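Local coordinates for cortical-lytic enzyme (Clostridium perfringens, PDB 5JIP), which acts as a muramidase of glycoside hydrolase family 25 in hydrolysis of the spore cortex during germination, at residues D102-D107 and F309-T314; K141-L146 and S299-D304; T252-K255 and G261-V264. All coordinates share one frame; numbering follows the deposited sequence.

In the fold
From the N terminus, the chain lays down 102-107, in the loop after helix 83-100, and then 141-146, where helix 124-142 ends, both in the barrel domain of family 25. It then enters the C-terminal domain of two antiparallel sheets. There contact 3 closes the shortest loop, joining 252-255 to strand 259-266. Contact 2 closes next, when strand 296-304 returns to 141-146, and contact 1 last, when 309-314 reaches 102-107. The loop of contact 3 lies within that of contact 2, which lies within that of contact 1; none cross. Contacts 1 and 2, with centres about 7 Å apart, join the two domains; contact 3 lies within the second, its strand pairing directly with that of contact 2.

Contact 1: residues D102-D107 and F309-T314; sequences DGDYGD and FSKERT
K311 lays its last methylene, CE, against D104 and the backbone of G103, and this small surface contact buries only 100 Å² over both sides. The van der Waals part is carried by K311 CE, which lies 3.7 Å from D104 OD2 and 3.8 Å from G103 O. The two side chains cross at about a right angle, the lysine meeting the flank of the aspartate, since D104 CB is as close to K311 CE as G103 O is. K311 reaches this far because it is extended from CB to CE, with CG anti to the backbone N (chi1 -173°), and bends at its last torsion.

The charges are close but not paired. K311 NZ stands 4.5 Å from D104 OD2, beyond salt-bridge range, and no cross-segment pair of polar atoms makes a bond. The bend at chi4 (-76°) goes with a salt bridge to the next residue instead: K311 NZ is 3.1 Å from E312 OE2 and meets that oxygen nearly in line with its C-O bond.

D104 OD1 is held on its own side. It accepts from G106 N at 3.0 Å, with an N-H...O angle of 167°, which defines an Asx turn. The same oxygen also forms a salt bridge with R64, and D107 engages R64 too, so R64 links D104 and D107. G106 O accepts from NH1 of R144, a residue of contact 2.

The chemistry implies a water-accessible junction between the barrel loop and the C-terminal domain. The touching group is K311 CE, beside an ammonium and facing two oxygens, so the attraction is probably partly electrostatic though no bond forms.

Contact 2: residues K141-L146 and S299-D304; sequences KTRRRL and SIEAFD. With MG (magnesium ion), chain E.
A single residue pair carries the contact: R143 and E301 join two domains by an end-on salt bridge with two bonds. R143 NH1 donates to E301 OE1 at 2.9 Å and R143 NH2 to E301 OE2 at 3.0 Å, the first bond nearly straight at 168°. Both oxygens lie close to the guanidinium plane and are met on their syn sides, but the two flat groups are twisted 39° apart, which puts the nitrogens out of the carboxylate plane.

R143 leaves helix 124-142 with positive phi, and its chain, extended from CG to NE, brings its guanidinium to the carboxylate. E301 comes from the opposite direction with its chain extended beyond CG. The buried carboxylate has further partners: R313 bonds OE1 and N263 bonds OE2, while F309 makes a cation-pi contact with R143 and Y270 of the second subunit packs on both R143 and E301.

At the end of the same strand, D304 OD2 binds magnesium at 2.1 Å, with two waters; D258 and the carbonyls of D227 and M230 complete the site. The whole is an interdomain junction between a family 25 barrel and a beta-sandwich strand that also supplies a metal ligand.

Contact 3: residues T252-K255 and G261-V264; sequences TANK and GYNV
Y262 reaches from its strand to the backbone of N254, and the tight part of this contact gathers round its hydroxyl. N254 N donates to Y262 OH at 2.9 Å, with an N-H...O angle of 157°. The same oxygen is packed by carbon: N254 CB lies 3.5 Å from Y262 OH, and A253 CA 3.7 Å from it. The tyrosine CG sits anti to its own carbonyl carbon (chi1 -47°), which carries the ring off the strand and delivers the hydroxyl to the loop 252-255.

Beside that bond, the side-chain amide of N254 comes to the ring rim and does not stack on it. N254 OD1 is 3.8 Å from Y262 CE2 and lies in the ring plane, while the amide and ring planes stand 79° apart. N254 ND2 bonds to E256 and to the carbonyl of S233, which together help to fix this orientation. W251 meets the ring with planes at about 55°, and V235 and I300 also pack on this buried tyrosine.

The outer side is looser. K255 is exposed, with its first bond directed away from the strand, and curls back on its own loop, where K255 NZ donates to A253 O at 2.8 Å; T252 contributes only a marginal approach of its carbonyl.

With W251 following strand 246-250, Y262 in the succeeding strand, and sheets of three and four antiparallel strands, the arrangement fits a fibronectin type III-like beta sandwich, in which a tryptophan and a tyrosine so placed are family hallmarks of the core.

Contact 1: residues D102-D107 and F309-T314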
loop_
_atom_site.group_PDB
_atom_site.type_symbol
_atom_site.label_atom_id
_atom_site.label_comp_id
_atom_site.label_asym_id
_atom_site.label_seq_id
_atom_site.Cartn_x
_atom_site.Cartn_y
_atom_site.Cartn_z
ATOM N N ASP A 102 -27.506 -0.872 -7.348
ATOM C CA ASP A 102 -27.389 -1.777 -6.215
ATOM C C ASP A 102 -25.921 -2.078 -5.966
ATOM O O ASP A 102 -25.162 -2.330 -6.903
ATOM C CB ASP A 102 -28.173 -3.064 -6.470
ATOM C CG ASP A 102 -29.679 -2.861 -6.398
ATOM O OD1 ASP A 102 -30.136 -1.863 -5.792
ATOM O OD2 ASP A 102 -30.416 -3.714 -6.938
ATOM N N GLY A 103 -25.516 -2.016 -4.705
ATOM C CA GLY A 103 -24.148 -2.312 -4.356
ATOM C C GLY A 103 -23.122 -1.338 -4.896
ATOM O O GLY A 103 -21.929 -1.651 -4.902
ATOM N N ASP A 104 -23.543 -0.147 -5.317
ATOM C CA ASP A 104 -22.662 0.841 -5.943
ATOM C C ASP A 104 -22.804 2.142 -5.172
ATOM O O ASP A 104 -23.919 2.636 -5.009
ATOM C CB ASP A 104 -23.049 1.031 -7.421
ATOM C CG ASP A 104 -22.058 1.883 -8.220
ATOM O OD1 ASP A 104 -21.432 2.821 -7.673
ATOM O OD2 ASP A 104 -21.960 1.631 -9.440
ATOM N N TYR A 105 -21.685 2.697 -4.700
ATOM C CA TYR A 105 -21.742 3.859 -3.826
ATOM C C TYR A 105 -21.074 5.085 -4.453
ATOM O O TYR A 105 -20.779 6.054 -3.744
ATOM C CB TYR A 105 -21.125 3.507 -2.457
ATOM C CG TYR A 105 -21.758 2.258 -1.868
ATOM C CD1 TYR A 105 -22.986 2.322 -1.254
ATOM C CD2 TYR A 105 -21.144 1.018 -1.975
ATOM C CE1 TYR A 105 -23.593 1.190 -0.758
ATOM C CE2 TYR A 105 -21.745 -0.121 -1.491
ATOM C CZ TYR A 105 -22.956 -0.029 -0.872
ATOM O OH TYR A 105 -23.551 -1.182 -0.374
ATOM N N GLY A 106 -20.877 5.083 -5.769
ATOM C CA GLY A 106 -20.340 6.218 -6.496
ATOM C C GLY A 106 -18.924 5.959 -6.982
ATOM O O GLY A 106 -18.246 5.025 -6.559
ATOM N N ASP A 107 -18.474 6.831 -7.894
ATOM C CA ASP A 107 -17.098 6.757 -8.368
ATOM C C ASP A 107 -16.124 7.345 -7.354
ATOM O O ASP A 107 -15.046 6.786 -7.118
ATOM C CB ASP A 107 -16.957 7.504 -9.684
ATOM C CG ASP A 107 -17.988 7.086 -10.704
ATOM O OD1 ASP A 107 -18.223 5.866 -10.822
ATOM O OD2 ASP A 107 -18.508 7.984 -11.402
ATOM N N PHE A 309 -10.965 -0.877 -2.957
ATOM C CA PHE A 309 -10.757 -2.053 -3.790
ATOM C C PHE A 309 -11.510 -1.959 -5.110
ATOM O O PHE A 309 -12.508 -1.248 -5.230
ATOM C CB PHE A 309 -11.226 -3.301 -3.066
ATOM C CG PHE A 309 -10.643 -3.429 -1.707
ATOM C CD1 PHE A 309 -11.241 -2.805 -0.631
ATOM C CD2 PHE A 309 -9.476 -4.126 -1.508
ATOM C CE1 PHE A 309 -10.692 -2.913 0.645
ATOM C CE2 PHE A 309 -8.914 -4.200 -0.242
ATOM C CZ PHE A 309 -9.528 -3.587 0.824
ATOM N N SER A 310 -11.017 -2.718 -6.086
ATOM C CA SER A 310 -11.770 -3.032 -7.301
ATOM C C SER A 310 -13.197 -3.372 -6.930
ATOM O O SER A 310 -13.436 -4.191 -6.046
ATOM C CB SER A 310 -11.139 -4.224 -8.048
ATOM O OG SER A 310 -9.772 -4.007 -8.352
ATOM N N LYS A 311 -14.157 -2.751 -7.622
ATOM C CA LYS A 311 -15.554 -3.037 -7.309
ATOM C C LYS A 311 -15.862 -4.508 -7.516
ATOM O O LYS A 311 -16.572 -5.125 -6.710
ATOM C CB LYS A 311 -16.472 -2.177 -8.168
ATOM C CG LYS A 311 -17.949 -2.301 -7.790
ATOM C CD LYS A 311 -18.830 -1.390 -8.679
ATOM C CE LYS A 311 -20.304 -1.467 -8.284
ATOM N NZ LYS A 311 -20.916 -2.716 -8.770
ATOM N N GLU A 312 -15.336 -5.082 -8.589
ATOM C CA GLU A 312 -15.538 -6.478 -8.926
ATOM C C GLU A 312 -14.196 -7.207 -8.917
ATOM O O GLU A 312 -13.155 -6.644 -9.272
ATOM C CB GLU A 312 -16.203 -6.627 -10.318
ATOM C CG GLU A 312 -17.489 -5.783 -10.519
ATOM C CD GLU A 312 -18.649 -6.160 -9.590
ATOM O OE1 GLU A 312 -18.581 -7.203 -8.898
ATOM O OE2 GLU A 312 -19.648 -5.398 -9.551
ATOM N N ARG A 313 -14.235 -8.475 -8.525
ATOM C CA ARG A 313 -13.065 -9.347 -8.611
ATOM C C ARG A 313 -13.069 -10.077 -9.946
ATOM O O ARG A 313 -13.940 -10.912 -10.204
ATOM C CB ARG A 313 -13.049 -10.338 -7.462
ATOM C CG ARG A 313 -12.817 -9.685 -6.135
ATOM C CD ARG A 313 -12.677 -10.713 -5.067
ATOM N NE ARG A 313 -12.413 -10.095 -3.777
ATOM C CZ ARG A 313 -12.521 -10.723 -2.618
ATOM N NH1 ARG A 313 -12.863 -12.005 -2.589
ATOM N NH2 ARG A 313 -12.275 -10.067 -1.492
ATOM N N THR A 314 -12.092 -9.771 -10.786
ATOM C CA THR A 314 -11.909 -10.505 -12.027
ATOM C C THR A 314 -11.610 -11.961 -11.710
ATOM O O THR A 314 -10.871 -12.271 -10.772
ATOM C CB THR A 314 -10.774 -9.890 -12.832
ATOM O OG1 THR A 314 -11.063 -8.508 -13.108
ATOM C CG2 THR A 314 -10.564 -10.636 -14.143
#

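Contact 2: residues K141-L146 and S299-D304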
loop_
_atom_site.group_PDB
_atom_site.type_symbol
_atom_site.label_atom_id
_atom_site.label_comp_id
_atom_site.label_asym_id
_atom_site.label_seq_id
_atom_site.Cartn_x
_atom_site.Cartn_y
_atom_site.Cartn_z
ATOM N N LYS A 141 -20.343 -1.489 6.339
ATOM C CA LYS A 141 -21.432 -1.942 5.496
ATOM C C LYS A 141 -21.080 -1.906 4.012
ATOM O O LYS A 141 -21.586 -2.732 3.249
ATOM C CB LYS A 141 -22.667 -1.091 5.763
ATOM C CG LYS A 141 -23.332 -1.368 7.110
ATOM C CD LYS A 141 -24.121 -2.659 7.082
ATOM C CE LYS A 141 -24.732 -2.969 8.439
ATOM N NZ LYS A 141 -25.515 -4.223 8.393
ATOM N N THR A 142 -20.217 -0.982 3.579
ATOM C CA THR A 142 -19.981 -0.776 2.162
ATOM C C THR A 142 -18.612 -1.246 1.688
ATOM O O THR A 142 -18.454 -1.462 0.496
ATOM C CB THR A 142 -20.107 0.710 1.803
ATOM O OG1 THR A 142 -19.039 1.444 2.433
ATOM C CG2 THR A 142 -21.464 1.242 2.211
ATOM N N ARG A 143 -17.654 -1.456 2.590
ATOM C CA ARG A 143 -16.254 -1.663 2.236
ATOM C C ARG A 143 -15.690 -0.493 1.424
ATOM O O ARG A 143 -14.696 -0.657 0.722
ATOM C CB ARG A 143 -16.047 -2.990 1.486
ATOM C CG ARG A 143 -14.648 -3.575 1.689
ATOM C CD ARG A 143 -14.362 -4.717 0.724
ATOM N NE ARG A 143 -13.080 -5.353 0.990
ATOM C CZ ARG A 143 -12.414 -6.087 0.106
ATOM N NH1 ARG A 143 -12.891 -6.286 -1.103
ATOM N NH2 ARG A 143 -11.262 -6.629 0.438
ATOM N N ARG A 144 -16.321 0.677 1.503
ATOM C CA ARG A 144 -15.847 1.904 0.877
ATOM C C ARG A 144 -15.379 2.890 1.935
ATOM O O ARG A 144 -16.078 3.131 2.921
ATOM C CB ARG A 144 -16.944 2.584 0.036
ATOM C CG ARG A 144 -17.355 1.859 -1.221
ATOM C CD ARG A 144 -16.285 1.910 -2.269
ATOM N NE ARG A 144 -15.957 3.286 -2.679
ATOM C CZ ARG A 144 -16.565 3.978 -3.643
ATOM N NH1 ARG A 144 -17.567 3.467 -4.354
ATOM N NH2 ARG A 144 -16.148 5.204 -3.921
ATOM N N ARG A 145 -14.234 3.506 1.684
ATOM C CA ARG A 145 -13.780 4.630 2.487
ATOM C C ARG A 145 -14.722 5.827 2.418
ATOM O O ARG A 145 -15.207 6.212 1.350
ATOM C CB ARG A 145 -12.408 5.100 2.037
ATOM C CG ARG A 145 -11.270 4.117 2.147
ATOM C CD ARG A 145 -11.025 3.627 3.569
ATOM N NE ARG A 145 -11.038 4.643 4.607
ATOM C CZ ARG A 145 -9.999 5.396 4.973
ATOM N NH1 ARG A 145 -8.852 5.317 4.328
ATOM N NH2 ARG A 145 -10.120 6.257 5.983
ATOM N N LEU A 146 -14.938 6.438 3.576
ATOM C CA LEU A 146 -15.748 7.634 3.735
ATOM C C LEU A 146 -14.854 8.864 3.883
ATOM O O LEU A 146 -13.980 8.898 4.753
ATOM C CB LEU A 146 -16.643 7.484 4.969
ATOM C CG LEU A 146 -17.586 8.644 5.280
ATOM C CD1 LEU A 146 -18.657 8.750 4.195
ATOM C CD2 LEU A 146 -18.216 8.469 6.646
ATOM N N SER A 299 -9.467 -15.529 -8.386
ATOM C CA SER A 299 -10.001 -14.177 -8.476
ATOM C C SER A 299 -9.015 -13.186 -7.871
ATOM O O SER A 299 -8.148 -13.542 -7.062
ATOM C CB SER A 299 -11.357 -14.047 -7.780
ATOM O OG SER A 299 -11.243 -14.400 -6.429
ATOM N N ILE A 300 -9.175 -11.925 -8.249
ATOM C CA ILE A 300 -8.216 -10.914 -7.837
ATOM C C ILE A 300 -8.914 -9.570 -7.704
ATOM O O ILE A 300 -9.874 -9.272 -8.420
ATOM C CB ILE A 300 -7.052 -10.859 -8.847
ATOM C CG1 ILE A 300 -5.896 -10.008 -8.317
ATOM C CG2 ILE A 300 -7.561 -10.343 -10.202
ATOM C CD1 ILE A 300 -4.642 -10.058 -9.155
ATOM N N GLU A 301 -8.401 -8.748 -6.780
ATOM C CA GLU A 301 -8.795 -7.355 -6.641
ATOM C C GLU A 301 -7.548 -6.484 -6.509
ATOM O O GLU A 301 -6.571 -6.863 -5.851
ATOM C CB GLU A 301 -9.716 -7.160 -5.420
ATOM C CG GLU A 301 -9.023 -7.462 -4.068
ATOM C CD GLU A 301 -9.991 -7.579 -2.905
ATOM O OE1 GLU A 301 -11.226 -7.560 -3.133
ATOM O OE2 GLU A 301 -9.502 -7.711 -1.742
ATOM N N ALA A 302 -7.587 -5.320 -7.144
ATOM C CA ALA A 302 -6.614 -4.283 -6.853
ATOM C C ALA A 302 -7.073 -3.474 -5.645
ATOM O O ALA A 302 -8.258 -3.440 -5.308
ATOM C CB ALA A 302 -6.424 -3.371 -8.054
ATOM N N PHE A 303 -6.119 -2.820 -4.973
ATOM C CA PHE A 303 -6.492 -1.838 -3.958
ATOM C C PHE A 303 -5.517 -0.672 -4.024
ATOM O O PHE A 303 -4.398 -0.806 -4.531
ATOM C CB PHE A 303 -6.565 -2.427 -2.522
ATOM C CG PHE A 303 -5.298 -3.091 -2.023
ATOM C CD1 PHE A 303 -4.286 -2.354 -1.407
ATOM C CD2 PHE A 303 -5.149 -4.467 -2.116
ATOM C CE1 PHE A 303 -3.134 -2.982 -0.930
ATOM C CE2 PHE A 303 -4.024 -5.097 -1.629
ATOM C CZ PHE A 303 -3.003 -4.366 -1.041
ATOM N N ASP A 304 -5.968 0.489 -3.547
ATOM C CA ASP A 304 -5.202 1.720 -3.684
ATOM C C ASP A 304 -4.702 2.187 -2.314
ATOM O O ASP A 304 -4.946 1.557 -1.289
ATOM C CB ASP A 304 -6.015 2.786 -4.433
ATOM C CG ASP A 304 -7.278 3.229 -3.701
ATOM O OD1 ASP A 304 -7.434 2.962 -2.491
ATOM O OD2 ASP A 304 -8.118 3.872 -4.368
HETATM MG MG MG E . -7.999 5.417 -5.749
HETATM O O HOH W 1 -8.555 6.522 -4.048
HETATM O O HOH W 2 -7.526 4.179 -7.417
#

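Contact 3: residues T252-K255 and G261-V264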
loop_
_atom_site.group_PDB
_atom_site.type_symbol
_atom_site.label_atom_id
_atom_site.label_comp_id
_atom_site.label_asym_id
_atom_site.label_seq_id
_atom_site.Cartn_x
_atom_site.Cartn_y
_atom_site.Cartn_z
ATOM N N THR A 252 -2.318 -8.355 -16.171
ATOM C CA THR A 252 -1.831 -7.063 -16.613
ATOM C C THR A 252 -1.778 -6.113 -15.438
ATOM O O THR A 252 -2.696 -6.075 -14.617
ATOM C CB THR A 252 -2.749 -6.486 -17.692
ATOM O OG1 THR A 252 -2.806 -7.396 -18.790
ATOM C CG2 THR A 252 -2.251 -5.106 -18.154
ATOM N N ALA A 253 -0.716 -5.315 -15.379
ATOM C CA ALA A 253 -0.595 -4.356 -14.288
ATOM C C ALA A 253 -1.715 -3.334 -14.362
ATOM O O ALA A 253 -2.012 -2.785 -15.437
ATOM C CB ALA A 253 0.752 -3.652 -14.321
ATOM N N ASN A 254 -2.362 -3.091 -13.221
ATOM C CA ASN A 254 -3.255 -1.943 -13.121
ATOM C C ASN A 254 -2.448 -0.667 -13.295
ATOM O O ASN A 254 -1.249 -0.634 -13.053
ATOM C CB ASN A 254 -3.979 -1.905 -11.775
ATOM C CG ASN A 254 -5.317 -2.591 -11.802
ATOM O OD1 ASN A 254 -5.449 -3.762 -12.178
ATOM N ND2 ASN A 254 -6.348 -1.853 -11.370
ATOM N N LYS A 255 -3.121 0.402 -13.724
ATOM C CA LYS A 255 -2.422 1.618 -14.123
ATOM C C LYS A 255 -2.653 2.802 -13.191
ATOM O O LYS A 255 -2.090 3.874 -13.441
ATOM C CB LYS A 255 -2.828 2.028 -15.550
ATOM C CG LYS A 255 -2.852 0.929 -16.574
ATOM C CD LYS A 255 -1.496 0.359 -16.907
ATOM C CE LYS A 255 -1.689 -0.829 -17.857
ATOM N NZ LYS A 255 -0.657 -1.897 -17.704
ATOM N N GLY A 261 -1.617 -2.377 -4.491
ATOM C CA GLY A 261 -1.387 -3.808 -4.505
ATOM C C GLY A 261 -2.620 -4.571 -4.950
ATOM O O GLY A 261 -3.588 -3.999 -5.436
ATOM N N TYR A 262 -2.558 -5.876 -4.733
ATOM C CA TYR A 262 -3.575 -6.826 -5.143
ATOM C C TYR A 262 -3.716 -7.891 -4.076
ATOM O O TYR A 262 -2.737 -8.271 -3.423
ATOM C CB TYR A 262 -3.231 -7.532 -6.467
ATOM C CG TYR A 262 -2.772 -6.649 -7.583
ATOM C CD1 TYR A 262 -1.446 -6.248 -7.673
ATOM C CD2 TYR A 262 -3.652 -6.264 -8.593
ATOM C CE1 TYR A 262 -1.022 -5.435 -8.696
ATOM C CE2 TYR A 262 -3.244 -5.473 -9.617
ATOM C CZ TYR A 262 -1.930 -5.074 -9.696
ATOM O OH TYR A 262 -1.554 -4.283 -10.744
ATOM N N ASN A 263 -4.936 -8.382 -3.929
ATOM C CA ASN A 263 -5.229 -9.613 -3.210
ATOM C C ASN A 263 -5.730 -10.653 -4.205
ATOM O O ASN A 263 -6.584 -10.360 -5.050
ATOM C CB ASN A 263 -6.294 -9.407 -2.133
ATOM C CG ASN A 263 -5.813 -8.530 -0.994
ATOM O OD1 ASN A 263 -4.649 -8.602 -0.572
ATOM N ND2 ASN A 263 -6.688 -7.648 -0.526
ATOM N N VAL A 264 -5.230 -11.878 -4.056
ATOM C CA VAL A 264 -5.587 -13.013 -4.909
ATOM C C VAL A 264 -6.256 -14.081 -4.062
ATOM O O VAL A 264 -5.873 -14.313 -2.903
ATOM C CB VAL A 264 -4.347 -13.583 -5.623
ATOM C CG1 VAL A 264 -4.704 -14.831 -6.424
ATOM C CG2 VAL A 264 -3.744 -12.505 -6.525
#